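PDB 5A8C: carbohydrate binding family 6 from Clostridium thermocellum, which hydrolyses alpha-L-arabinofuranosidic linkages, as a family 43 glycoside hydrolase with a five-bladed beta-propeller fold that probably trims arabinose from plant polysaccharides. Local coordinates for residues Val145-Pro150 with Met158-Pro163; Phe166-Gly171 with Gly220-Ser225; Asn183-Ile188 with Pro207-Ala212; Asp261-Asn266 with Leu293-Gln298. One frame throughout, in Å; residues are numbered along the deposited sequence. Where two conformers were deposited one is given.

Interaction 1. Residues Val145-Pro150 with Met158-Pro163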
# COMPACT_ATOMS: atom_id res chain seq x y z
N VAL A 145 7.02 12.81 7.14
CA VAL A 145 5.81 13.22 7.83
C VAL A 145 5.85 12.64 9.24
O VAL A 145 6.16 11.47 9.43
CB VAL A 145 4.54 12.71 7.08
CG1 VAL A 145 3.28 13.06 7.87
CG2 VAL A 145 4.46 13.31 5.67
N SER A 146 5.59 13.50 10.24
CA SER A 146 5.73 13.12 11.65
C SER A 146 4.48 13.65 12.36
O SER A 146 3.65 14.38 11.80
CB SER A 146 7.01 13.81 12.25
OG SER A 146 6.79 15.16 12.53
N TRP A 147 4.41 13.30 13.64
CA TRP A 147 3.37 13.83 14.49
C TRP A 147 3.38 15.36 14.54
O TRP A 147 2.36 15.96 14.89
CB TRP A 147 3.52 13.28 15.92
CG TRP A 147 3.12 11.91 16.00
CD1 TRP A 147 3.90 10.81 16.23
CD2 TRP A 147 1.80 11.44 15.84
NE1 TRP A 147 3.13 9.66 16.22
CE2 TRP A 147 1.82 10.03 15.99
CE3 TRP A 147 0.58 12.08 15.63
CZ2 TRP A 147 0.68 9.28 15.93
CZ3 TRP A 147 -0.55 11.32 15.54
CH2 TRP A 147 -0.49 9.93 15.71
N ASN A 148 4.54 15.98 14.29
CA ASN A 148 4.65 17.43 14.35
C ASN A 148 4.46 18.13 13.02
O ASN A 148 4.51 19.36 12.99
CB ASN A 148 6.00 17.77 14.99
CG ASN A 148 6.04 17.42 16.46
OD1 ASN A 148 5.03 17.57 17.18
ND2 ASN A 148 7.19 16.94 16.93
N THR A 149 4.17 17.38 11.95
CA THR A 149 3.88 17.99 10.69
C THR A 149 2.59 18.82 10.82
O THR A 149 1.59 18.33 11.33
CB THR A 149 3.70 16.93 9.64
OG1 THR A 149 4.95 16.21 9.50
CG2 THR A 149 3.26 17.52 8.31
N PRO A 150 2.58 20.05 10.35
CA PRO A 150 1.38 20.89 10.46
C PRO A 150 0.18 20.25 9.81
O PRO A 150 0.29 19.67 8.70
CB PRO A 150 1.80 22.20 9.78
CG PRO A 150 3.28 22.26 10.05
CD PRO A 150 3.71 20.81 9.79
N MET A 158 -4.99 8.26 16.30
CA MET A 158 -4.49 7.99 14.93
C MET A 158 -3.25 7.12 14.88
O MET A 158 -2.40 7.19 15.72
CB MET A 158 -4.20 9.29 14.13
CG MET A 158 -3.70 9.21 12.59
SD MET A 158 -2.99 10.81 12.17
CE MET A 158 -4.52 10.98 11.64
N TRP A 159 -3.20 6.35 13.80
CA TRP A 159 -2.01 5.59 13.45
C TRP A 159 -1.37 6.35 12.30
O TRP A 159 -1.91 6.42 11.23
CB TRP A 159 -2.28 4.14 13.09
CG TRP A 159 -2.88 3.34 14.19
CD1 TRP A 159 -2.63 3.43 15.52
CD2 TRP A 159 -3.82 2.25 14.03
NE1 TRP A 159 -3.40 2.51 16.21
CE2 TRP A 159 -4.11 1.75 15.32
CE3 TRP A 159 -4.48 1.67 12.92
CZ2 TRP A 159 -5.02 0.71 15.54
CZ3 TRP A 159 -5.38 0.66 13.16
CH2 TRP A 159 -5.64 0.17 14.45
N LEU A 160 -0.20 6.95 12.58
CA LEU A 160 0.44 7.79 11.58
C LEU A 160 1.30 6.88 10.68
O LEU A 160 2.51 6.73 10.87
CB LEU A 160 1.18 8.92 12.24
CG LEU A 160 1.52 10.07 11.30
CD1 LEU A 160 0.29 10.82 10.97
CD2 LEU A 160 2.35 11.07 12.10
N PHE A 161 0.64 6.25 9.71
CA PHE A 161 1.28 5.23 8.92
C PHE A 161 0.58 5.04 7.59
O PHE A 161 -0.36 5.76 7.22
CB PHE A 161 1.49 3.94 9.74
CG PHE A 161 0.28 3.13 10.10
CD1 PHE A 161 -1.02 3.34 9.59
CD2 PHE A 161 0.46 2.04 10.93
CE1 PHE A 161 -2.06 2.52 9.91
CE2 PHE A 161 -0.60 1.20 11.25
CZ PHE A 161 -1.85 1.42 10.70
N ASP A 162 1.03 4.00 6.86
CA ASP A 162 0.35 3.49 5.67
C ASP A 162 0.20 4.55 4.56
O ASP A 162 -0.90 4.82 4.08
CB ASP A 162 -0.98 2.81 5.99
CG ASP A 162 -0.87 1.43 6.63
OD1 ASP A 162 0.23 1.03 7.06
OD2 ASP A 162 -1.95 0.79 6.67
N PRO A 163 1.31 5.11 4.11
CA PRO A 163 1.24 6.11 3.06
C PRO A 163 0.69 5.58 1.77
O PRO A 163 0.97 4.45 1.36
CB PRO A 163 2.68 6.55 2.86
CG PRO A 163 3.48 5.33 3.28
CD PRO A 163 2.72 4.78 4.44
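Ser-146 opens the first segment's side of the contact with its backbone: in the conformer of Leu-160 described here, Ser-146 C lies 3.4 Å from Leu-160 CD2, and the backbone N of Trp-147 is touched by the same methyl. The chain reverses here in a type I beta turn from Ser-146 to Thr-149. A nearly straight bond of 2.9 Å from Ser-146 N to Thr-149 OG1 braces the turn, while Ser-146 OG accepts from Asn-148 N to form an ST turn. Next comes Trp-147, whose indole does most of the touching. A chi1 of -73° carries it toward Leu-160, and chi2 near 112° turns its face to that residue. Leu-160 CB covers this face near Trp-147 CZ2, at 3.7 Å; in the same conformer CD2 sits over the five-membered ring, 4.0 Å from its centroid and 18° off the normal, a CH-pi contact. At the ring's rim and in its plane, CH2 meets Met-158 O at 3.3 Å. The Met-158 sulfur approaches obliquely, 5.1 Å from SD to the centroid of the six-membered ring, as a Met-aromatic contact. Both segments belong to the long loop between strands 124-129 and 164-167. Between them the contact is made by carbon, sulfur and one carbonyl oxygen; cohesion probably rests largely on dispersion, with the indole's weakly positive C-H rim perhaps attracted to that oxygen.

Interaction 2. Residues Phe166-Gly171 with Gly220-Ser225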
# COMPACT_ATOMS: atom_id res chain seq x y z
N PHE A 166 0.34 9.71 -4.72
CA PHE A 166 -0.29 9.87 -5.99
C PHE A 166 0.18 11.19 -6.63
O PHE A 166 0.23 12.19 -5.92
CB PHE A 166 -1.83 9.87 -5.74
CG PHE A 166 -2.61 10.40 -6.88
CD1 PHE A 166 -2.84 9.64 -8.03
CD2 PHE A 166 -3.16 11.67 -6.83
CE1 PHE A 166 -3.56 10.15 -9.12
CE2 PHE A 166 -3.91 12.16 -7.88
CZ PHE A 166 -4.11 11.43 -9.02
N VAL A 167 0.40 11.18 -7.94
CA VAL A 167 0.80 12.38 -8.69
C VAL A 167 -0.33 12.73 -9.66
O VAL A 167 -0.64 11.91 -10.51
CB VAL A 167 2.15 12.19 -9.41
CG1 VAL A 167 2.55 13.47 -10.12
CG2 VAL A 167 3.23 11.74 -8.45
N ASP A 168 -0.91 13.91 -9.50
CA ASP A 168 -2.07 14.30 -10.32
C ASP A 168 -1.61 14.88 -11.67
O ASP A 168 -0.43 15.13 -11.94
CB ASP A 168 -2.90 15.28 -9.54
CG ASP A 168 -4.38 15.29 -9.90
OD1 ASP A 168 -4.79 14.59 -10.84
OD2 ASP A 168 -5.09 16.07 -9.21
N ASP A 169 -2.61 15.08 -12.54
CA ASP A 169 -2.40 15.58 -13.87
C ASP A 169 -1.75 16.95 -13.93
O ASP A 169 -1.03 17.27 -14.86
CB ASP A 169 -3.77 15.73 -14.59
CG ASP A 169 -4.43 14.44 -14.93
OD1 ASP A 169 -3.77 13.46 -15.32
OD2 ASP A 169 -5.70 14.41 -14.93
N ASP A 170 -2.03 17.78 -12.92
CA ASP A 170 -1.48 19.12 -12.75
C ASP A 170 -0.08 19.12 -12.22
O ASP A 170 0.50 20.19 -11.99
CB ASP A 170 -2.39 19.98 -11.84
CG ASP A 170 -2.55 19.43 -10.43
OD1 ASP A 170 -1.94 18.43 -10.08
OD2 ASP A 170 -3.32 20.05 -9.66
N GLY A 171 0.50 17.94 -11.96
CA GLY A 171 1.84 17.85 -11.44
C GLY A 171 1.94 17.94 -9.94
O GLY A 171 3.07 17.92 -9.43
N GLY A 220 -11.19 10.81 -15.17
CA GLY A 220 -11.69 12.04 -14.53
C GLY A 220 -12.18 11.93 -13.13
O GLY A 220 -12.64 12.93 -12.55
N LYS A 221 -12.09 10.75 -12.54
CA LYS A 221 -12.52 10.51 -11.19
C LYS A 221 -11.36 10.10 -10.32
O LYS A 221 -10.47 9.35 -10.75
CB LYS A 221 -13.64 9.44 -11.12
CG LYS A 221 -14.96 9.82 -11.71
CD LYS A 221 -15.75 10.81 -10.86
CE LYS A 221 -17.14 11.05 -11.43
NZ LYS A 221 -17.93 12.01 -10.60
N TYR A 222 -11.39 10.56 -9.07
CA TYR A 222 -10.46 10.18 -8.03
C TYR A 222 -11.10 9.09 -7.19
O TYR A 222 -12.28 9.19 -6.81
CB TYR A 222 -10.14 11.39 -7.14
CG TYR A 222 -9.43 12.49 -7.88
CD1 TYR A 222 -10.18 13.50 -8.54
CD2 TYR A 222 -8.05 12.57 -7.92
CE1 TYR A 222 -9.55 14.51 -9.19
CE2 TYR A 222 -7.42 13.64 -8.58
CZ TYR A 222 -8.18 14.63 -9.19
OH TYR A 222 -7.60 15.68 -9.83
N TYR A 223 -10.32 8.03 -6.89
CA TYR A 223 -10.79 6.88 -6.15
C TYR A 223 -9.97 6.77 -4.88
O TYR A 223 -8.77 6.49 -4.93
CB TYR A 223 -10.58 5.59 -6.98
CG TYR A 223 -11.43 5.53 -8.24
CD1 TYR A 223 -11.06 6.23 -9.37
CD2 TYR A 223 -12.56 4.75 -8.29
CE1 TYR A 223 -11.84 6.20 -10.53
CE2 TYR A 223 -13.35 4.67 -9.45
CZ TYR A 223 -12.99 5.41 -10.53
OH TYR A 223 -13.73 5.39 -11.71
N PHE A 224 -10.61 7.03 -3.72
CA PHE A 224 -9.97 6.84 -2.44
C PHE A 224 -10.40 5.47 -1.93
O PHE A 224 -11.56 5.24 -1.65
CB PHE A 224 -10.38 7.92 -1.43
CG PHE A 224 -9.72 7.71 -0.10
CD1 PHE A 224 -8.45 8.24 0.12
CD2 PHE A 224 -10.30 6.98 0.90
CE1 PHE A 224 -7.82 8.02 1.34
CE2 PHE A 224 -9.64 6.75 2.10
CZ PHE A 224 -8.39 7.29 2.30
N SER A 225 -9.44 4.54 -1.89
CA SER A 225 -9.71 3.18 -1.42
C SER A 225 -8.93 2.92 -0.13
O SER A 225 -7.94 3.61 0.16
CB SER A 225 -9.44 2.16 -2.51
OG SER A 225 -8.11 2.20 -2.97
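Asp-168 OD2 takes a short hydrogen bond, 2.6 Å, from Tyr-222 OH, and the phenol oxygen is gripped a second time by the ammonium group of Lys-217. The phenol uses the syn lone pair of OD2, on the side of the other carboxylate oxygen. Carboxylate and phenol ring stand nearly perpendicular, their planes 81° apart, yet the acid lies at the ring's edge, close to its plane. OD1 has work of its own: it accepts from Asp-169 N at 2.8 Å, the donor arriving 42° out of the carboxylate plane, and it forms a salt bridge with Lys-217. The carboxylate's rotation is thus fixed from several directions, and the lysine's positive charge probably strengthens the short phenol bond by polarising the hydroxyl.

Tyr-222 leaves its strand with CG anti to the carbonyl carbon (chi1 -64°), and this carries the hydroxyl across to the turn. Beside the acid, Phe-166 adds an apolar touch, CE2 to CE2 of Tyr-222 at 3.9 Å; its ring meets the tyrosine's edge while the two side chains cross at about a right angle. Asp-168 also begins a type I beta turn that closes with the backbone bond from Gly-171 N to Asp-168 O.

The contact ties two propeller sheets together: strand 164-167, paired with 173-178, ends in this turn, and strand 221-228 lies between 212-218 and 237-242. Strand 212-218 supplies Lys-217, with Met-215 and Lys-217 both packing on Phe-166.

Interaction 3. Residues Asn183-Ile188 with Pro207-Ala212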
# COMPACT_ATOMS: atom_id res chain seq x y z
N ASN A 183 -12.30 9.73 10.73
CA ASN A 183 -11.75 11.07 10.50
C ASN A 183 -10.24 11.13 10.72
O ASN A 183 -9.70 12.22 10.86
CB ASN A 183 -12.48 12.08 11.43
CG ASN A 183 -13.95 12.03 11.26
OD1 ASN A 183 -14.47 11.98 10.13
ND2 ASN A 183 -14.66 11.86 12.33
N ASN A 184 -9.59 9.97 10.73
CA ASN A 184 -8.16 9.87 10.94
C ASN A 184 -7.39 9.64 9.64
O ASN A 184 -6.31 9.07 9.66
CB ASN A 184 -7.83 8.79 11.99
CG ASN A 184 -7.95 9.34 13.41
OD1 ASN A 184 -7.93 10.54 13.63
ND2 ASN A 184 -8.01 8.48 14.39
N ILE A 185 -7.92 10.15 8.54
CA ILE A 185 -7.19 10.23 7.28
C ILE A 185 -6.61 11.63 7.17
O ILE A 185 -7.25 12.65 7.51
CB ILE A 185 -8.13 10.01 6.07
CG1 ILE A 185 -8.95 8.75 6.19
CG2 ILE A 185 -7.32 10.05 4.78
CD1 ILE A 185 -10.15 8.70 5.29
N ARG A 186 -5.38 11.71 6.69
CA ARG A 186 -4.74 12.97 6.36
C ARG A 186 -4.21 12.90 4.94
O ARG A 186 -3.88 11.83 4.43
CB ARG A 186 -3.60 13.27 7.33
CG ARG A 186 -4.02 13.43 8.78
CD ARG A 186 -4.83 14.68 9.05
NE ARG A 186 -5.22 14.82 10.45
CZ ARG A 186 -6.27 14.25 11.02
NH1 ARG A 186 -7.08 13.48 10.32
NH2 ARG A 186 -6.53 14.46 12.30
N VAL A 187 -4.10 14.06 4.31
CA VAL A 187 -3.45 14.17 3.02
C VAL A 187 -2.61 15.44 3.02
O VAL A 187 -3.04 16.50 3.47
CB VAL A 187 -4.45 14.11 1.84
CG1 VAL A 187 -5.55 15.18 1.92
CG2 VAL A 187 -3.74 14.16 0.51
N ILE A 188 -1.39 15.34 2.52
CA ILE A 188 -0.48 16.47 2.43
C ILE A 188 0.15 16.53 1.05
O ILE A 188 0.42 15.49 0.43
CB ILE A 188 0.59 16.42 3.53
CG1 ILE A 188 1.34 17.77 3.69
CG2 ILE A 188 1.56 15.25 3.34
CD1 ILE A 188 2.12 17.87 4.97
N PRO A 207 -16.07 6.21 5.65
CA PRO A 207 -16.77 5.37 6.59
C PRO A 207 -15.89 4.21 7.06
O PRO A 207 -15.35 3.43 6.26
CB PRO A 207 -17.97 4.87 5.78
CG PRO A 207 -18.17 5.82 4.71
CD PRO A 207 -16.84 6.39 4.39
N ARG A 208 -15.78 4.05 8.37
CA ARG A 208 -15.13 2.92 8.96
C ARG A 208 -13.64 2.81 8.58
O ARG A 208 -13.07 1.72 8.58
CB ARG A 208 -15.92 1.62 8.68
CG ARG A 208 -17.30 1.67 9.34
CD ARG A 208 -18.31 0.67 8.77
NE ARG A 208 -18.66 0.98 7.39
CZ ARG A 208 -18.17 0.35 6.34
NH1 ARG A 208 -17.26 -0.63 6.45
NH2 ARG A 208 -18.54 0.77 5.15
N PHE A 209 -13.01 3.92 8.23
CA PHE A 209 -11.61 3.87 7.82
C PHE A 209 -10.73 3.26 8.90
O PHE A 209 -10.78 3.68 10.08
CB PHE A 209 -11.10 5.31 7.52
CG PHE A 209 -9.66 5.37 7.16
CD1 PHE A 209 -9.22 4.93 5.90
CD2 PHE A 209 -8.71 5.81 8.06
CE1 PHE A 209 -7.88 4.97 5.56
CE2 PHE A 209 -7.39 5.86 7.72
CZ PHE A 209 -6.96 5.41 6.48
N PHE A 210 -9.84 2.34 8.48
CA PHE A 210 -8.96 1.67 9.41
C PHE A 210 -7.50 1.83 9.03
O PHE A 210 -6.69 2.18 9.89
CB PHE A 210 -9.37 0.18 9.52
CG PHE A 210 -8.77 -0.58 10.64
CD1 PHE A 210 -9.10 -0.29 11.97
CD2 PHE A 210 -7.91 -1.65 10.39
CE1 PHE A 210 -8.59 -1.06 13.02
CE2 PHE A 210 -7.37 -2.41 11.43
CZ PHE A 210 -7.74 -2.13 12.72
N GLU A 211 -7.14 1.48 7.80
CA GLU A 211 -5.74 1.66 7.39
C GLU A 211 -5.68 1.56 5.84
O GLU A 211 -6.73 1.54 5.20
CB GLU A 211 -4.81 0.66 8.13
CG GLU A 211 -5.18 -0.73 7.81
CD GLU A 211 -4.64 -1.84 8.82
OE1 GLU A 211 -3.70 -1.65 9.64
OE2 GLU A 211 -5.11 -2.98 8.56
N ALA A 212 -4.47 1.58 5.30
CA ALA A 212 -4.31 1.26 3.87
C ALA A 212 -4.83 2.32 2.90
O ALA A 212 -5.20 1.97 1.77
CB ALA A 212 -4.79 -0.14 3.50
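Ile-185 CG1, a methylene carbon, sits squarely over the ring of Phe-209, only 3.5 Å from the centroid and 11° off the normal. Such a close, centred CH-pi contact is unusual in that the middle of the isoleucine branch, not its terminal methyl, occupies the axis of the ring. CG1 is consequently near all six ring carbons, with Phe-209 CD2 the nearest at 3.5 Å, while Ile-185 CD1 reaches over the bond between CG and CD1 of Phe-209, 3.9 Å from that CG. The torsions account for this: CG1 of Ile-185 is anti to the carbonyl carbon (chi1 -53°), and the phenylalanine ring swings out anti to its own backbone N (chi1 177°). Across the other face of the ring lies the backbone N of Glu-211, so the aromatic is sandwiched between a side chain and its own chain. The ring thus backs the corner carrying Glu-211, whose OE1 bonds a Tris molecule, consistent with a place at the active-site pocket.

Just behind the contact, Arg-186 folds back on its own segment. Its NH1 donates to Asn-183 O at 3.0 Å and to Ile-185 O at 2.9 Å, both acceptors lying in the guanidinium plane, which pins the bend leading into the strand.

Phe-210 and Glu-211 together face Ala-227 in a classic beta bulge, where the chain turns a corner. Strand 185-190 runs between 173-178 and 200-204 in one propeller sheet; Phe-224, from strand 221-228 of the next, packs on both Ile-185 and Phe-209, so the contact lies in the seam between the two blades.

Interaction 4. Residues Asp261-Asn266 with Leu293-Gln298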
# COMPACT_ATOMS: atom_id res chain seq x y z
N ASP A 261 -8.53 -17.91 2.79
CA ASP A 261 -7.35 -18.23 3.59
C ASP A 261 -6.73 -17.02 4.25
O ASP A 261 -5.50 -16.86 4.26
CB ASP A 261 -6.31 -19.00 2.77
CG ASP A 261 -6.79 -20.33 2.22
OD1 ASP A 261 -7.82 -20.86 2.72
OD2 ASP A 261 -6.10 -20.89 1.34
N ASN A 262 -7.58 -16.18 4.85
CA ASN A 262 -7.11 -14.98 5.50
C ASN A 262 -7.39 -14.89 6.97
O ASN A 262 -7.03 -13.86 7.60
CB ASN A 262 -7.54 -13.72 4.76
CG ASN A 262 -6.66 -12.55 5.08
OD1 ASN A 262 -5.42 -12.65 4.95
ND2 ASN A 262 -7.22 -11.43 5.43
N TYR A 263 -8.07 -15.86 7.57
CA TYR A 263 -8.18 -15.96 9.03
C TYR A 263 -8.82 -14.71 9.66
O TYR A 263 -8.53 -14.36 10.80
CB TYR A 263 -6.84 -16.27 9.67
CG TYR A 263 -6.25 -17.59 9.23
CD1 TYR A 263 -5.47 -17.68 8.10
CD2 TYR A 263 -6.46 -18.74 9.97
CE1 TYR A 263 -4.89 -18.88 7.70
CE2 TYR A 263 -5.92 -19.96 9.57
CZ TYR A 263 -5.10 -19.99 8.46
OH TYR A 263 -4.50 -21.17 8.08
N SER A 264 -9.74 -14.09 8.92
CA SER A 264 -10.47 -12.90 9.43
C SER A 264 -9.54 -11.82 9.92
O SER A 264 -9.86 -11.06 10.83
CB SER A 264 -11.49 -13.28 10.50
OG SER A 264 -12.40 -14.22 9.96
N ASN A 265 -8.38 -11.69 9.27
CA ASN A 265 -7.36 -10.74 9.69
C ASN A 265 -7.22 -9.59 8.69
O ASN A 265 -8.12 -9.34 7.89
CB ASN A 265 -6.07 -11.48 10.01
CG ASN A 265 -5.28 -10.79 11.15
OD1 ASN A 265 -4.82 -9.61 11.04
ND2 ASN A 265 -5.08 -11.51 12.21
N ASN A 266 -6.13 -8.85 8.76
CA ASN A 266 -6.02 -7.65 7.98
C ASN A 266 -5.97 -7.90 6.48
O ASN A 266 -5.64 -8.98 5.98
CB ASN A 266 -4.91 -6.74 8.48
CG ASN A 266 -3.56 -7.41 8.58
OD1 ASN A 266 -3.23 -8.32 7.79
ND2 ASN A 266 -2.79 -7.03 9.59
N LEU A 293 1.61 -23.13 9.38
CA LEU A 293 2.35 -22.13 10.14
C LEU A 293 1.42 -21.09 10.74
O LEU A 293 0.24 -20.99 10.33
CB LEU A 293 3.35 -21.45 9.24
CG LEU A 293 4.36 -22.38 8.58
CD1 LEU A 293 5.17 -21.56 7.62
CD2 LEU A 293 5.24 -23.11 9.57
N ASP A 294 1.91 -20.31 11.68
CA ASP A 294 1.10 -19.28 12.31
C ASP A 294 0.80 -18.19 11.29
O ASP A 294 1.72 -17.53 10.81
CB ASP A 294 1.83 -18.72 13.50
CG ASP A 294 0.98 -17.72 14.28
OD1 ASP A 294 -0.05 -17.20 13.78
OD2 ASP A 294 1.37 -17.51 15.45
N PRO A 295 -0.48 -17.96 10.92
CA PRO A 295 -0.73 -17.07 9.79
C PRO A 295 -0.79 -15.60 10.16
O PRO A 295 -0.83 -14.77 9.26
CB PRO A 295 -2.12 -17.53 9.36
CG PRO A 295 -2.78 -17.95 10.61
CD PRO A 295 -1.70 -18.62 11.41
N VAL A 296 -0.79 -15.22 11.44
CA VAL A 296 -1.10 -13.83 11.78
C VAL A 296 -0.15 -12.85 11.14
O VAL A 296 -0.58 -11.81 10.62
CB VAL A 296 -1.22 -13.63 13.31
CG1 VAL A 296 -1.44 -12.16 13.66
CG2 VAL A 296 -2.33 -14.46 13.86
N TYR A 297 1.14 -13.13 11.22
CA TYR A 297 2.21 -12.26 10.70
C TYR A 297 3.02 -12.97 9.62
O TYR A 297 4.22 -12.69 9.46
CB TYR A 297 3.14 -11.78 11.80
CG TYR A 297 2.40 -11.07 12.92
CD1 TYR A 297 1.83 -9.82 12.72
CD2 TYR A 297 2.28 -11.65 14.15
CE1 TYR A 297 1.16 -9.16 13.72
CE2 TYR A 297 1.59 -11.00 15.18
CZ TYR A 297 1.01 -9.79 14.94
OH TYR A 297 0.29 -9.14 15.94
N GLN A 298 2.39 -13.89 8.87
CA GLN A 298 3.07 -14.61 7.79
C GLN A 298 2.15 -14.64 6.60
O GLN A 298 1.51 -15.64 6.29
CB GLN A 298 3.55 -15.99 8.22
CG GLN A 298 4.74 -15.88 9.19
CD GLN A 298 5.31 -17.20 9.66
OE1 GLN A 298 6.53 -17.39 9.59
NE2 GLN A 298 4.47 -18.05 10.23
O HOH W 1 -1.98 -22.32 9.59
O HOH W 2 -0.94 -9.03 10.72
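Tyr-263 lies with one ring face against the edge of the Pro-295 pyrrolidine, the two side chains crossing at about a right angle. Pro-295 CG stands almost exactly on the ring axis, 3.5 Å from the centroid and 4° off the normal, while CB leans toward the CE1 side and comes to 3.5 Å from Tyr-263 CE1. This is a proline-aromatic CH-pi contact. A chi1 of -61° sends the tyrosine ring toward Pro-295, and chi2 of 86° turns its face to it. At the far end, a water bridges the Tyr-263 hydroxyl, at 3.2 Å from OH, to Leu-293, donating to its carbonyl O at 2.7 Å.

Pro-295 starts a type I beta turn ending at Gln-298, and Asp-294 OD1 accepts from Val-296 N in an Asx turn. These turns shape the loop after helix 286-291, which here meets the loop after strand 250-256 at the surface of the propeller. Gln-298 NE2 reaches back to Asp-294 O and steadies the former loop further.

Asn-265 and Val-296 also cross at about a right angle, with Asn-265 ND2 resting 4.0 Å from Val-296 CG1. Asn-265 OD1 accepts from the next backbone N, of Asn-266, at 2.7 Å, in the carbonyl plane. A second water takes a bond from Asn-266 ND2 and donates to Val-296 O, which also accepts from Arg-285 NH2; the same arginine reaches Pro-295 O and Asn-266 OD1.

Along the chain, interaction 1 comes first and interaction 4 last, with interaction 3 lying between the two segments of interaction 2. Interactions 1 and 3 are neighbours, their centres about 11 Å apart, joined by a probable hydrogen bond from Ala-212 N to Asp-162 OD2. They bring Asp-162 and Glu-211, both bonded to Tris, side by side, consistent with a shared pocket. Phe-224 couples interactions 2 and 3, whose centres lie about 17 Å apart, at the junction of two propeller sheets. Interaction 4, at the surface, is remote from interaction 2, about 32 Å between centres across the molecule, but touches interaction 3 where Asn-266 packs on Glu-211.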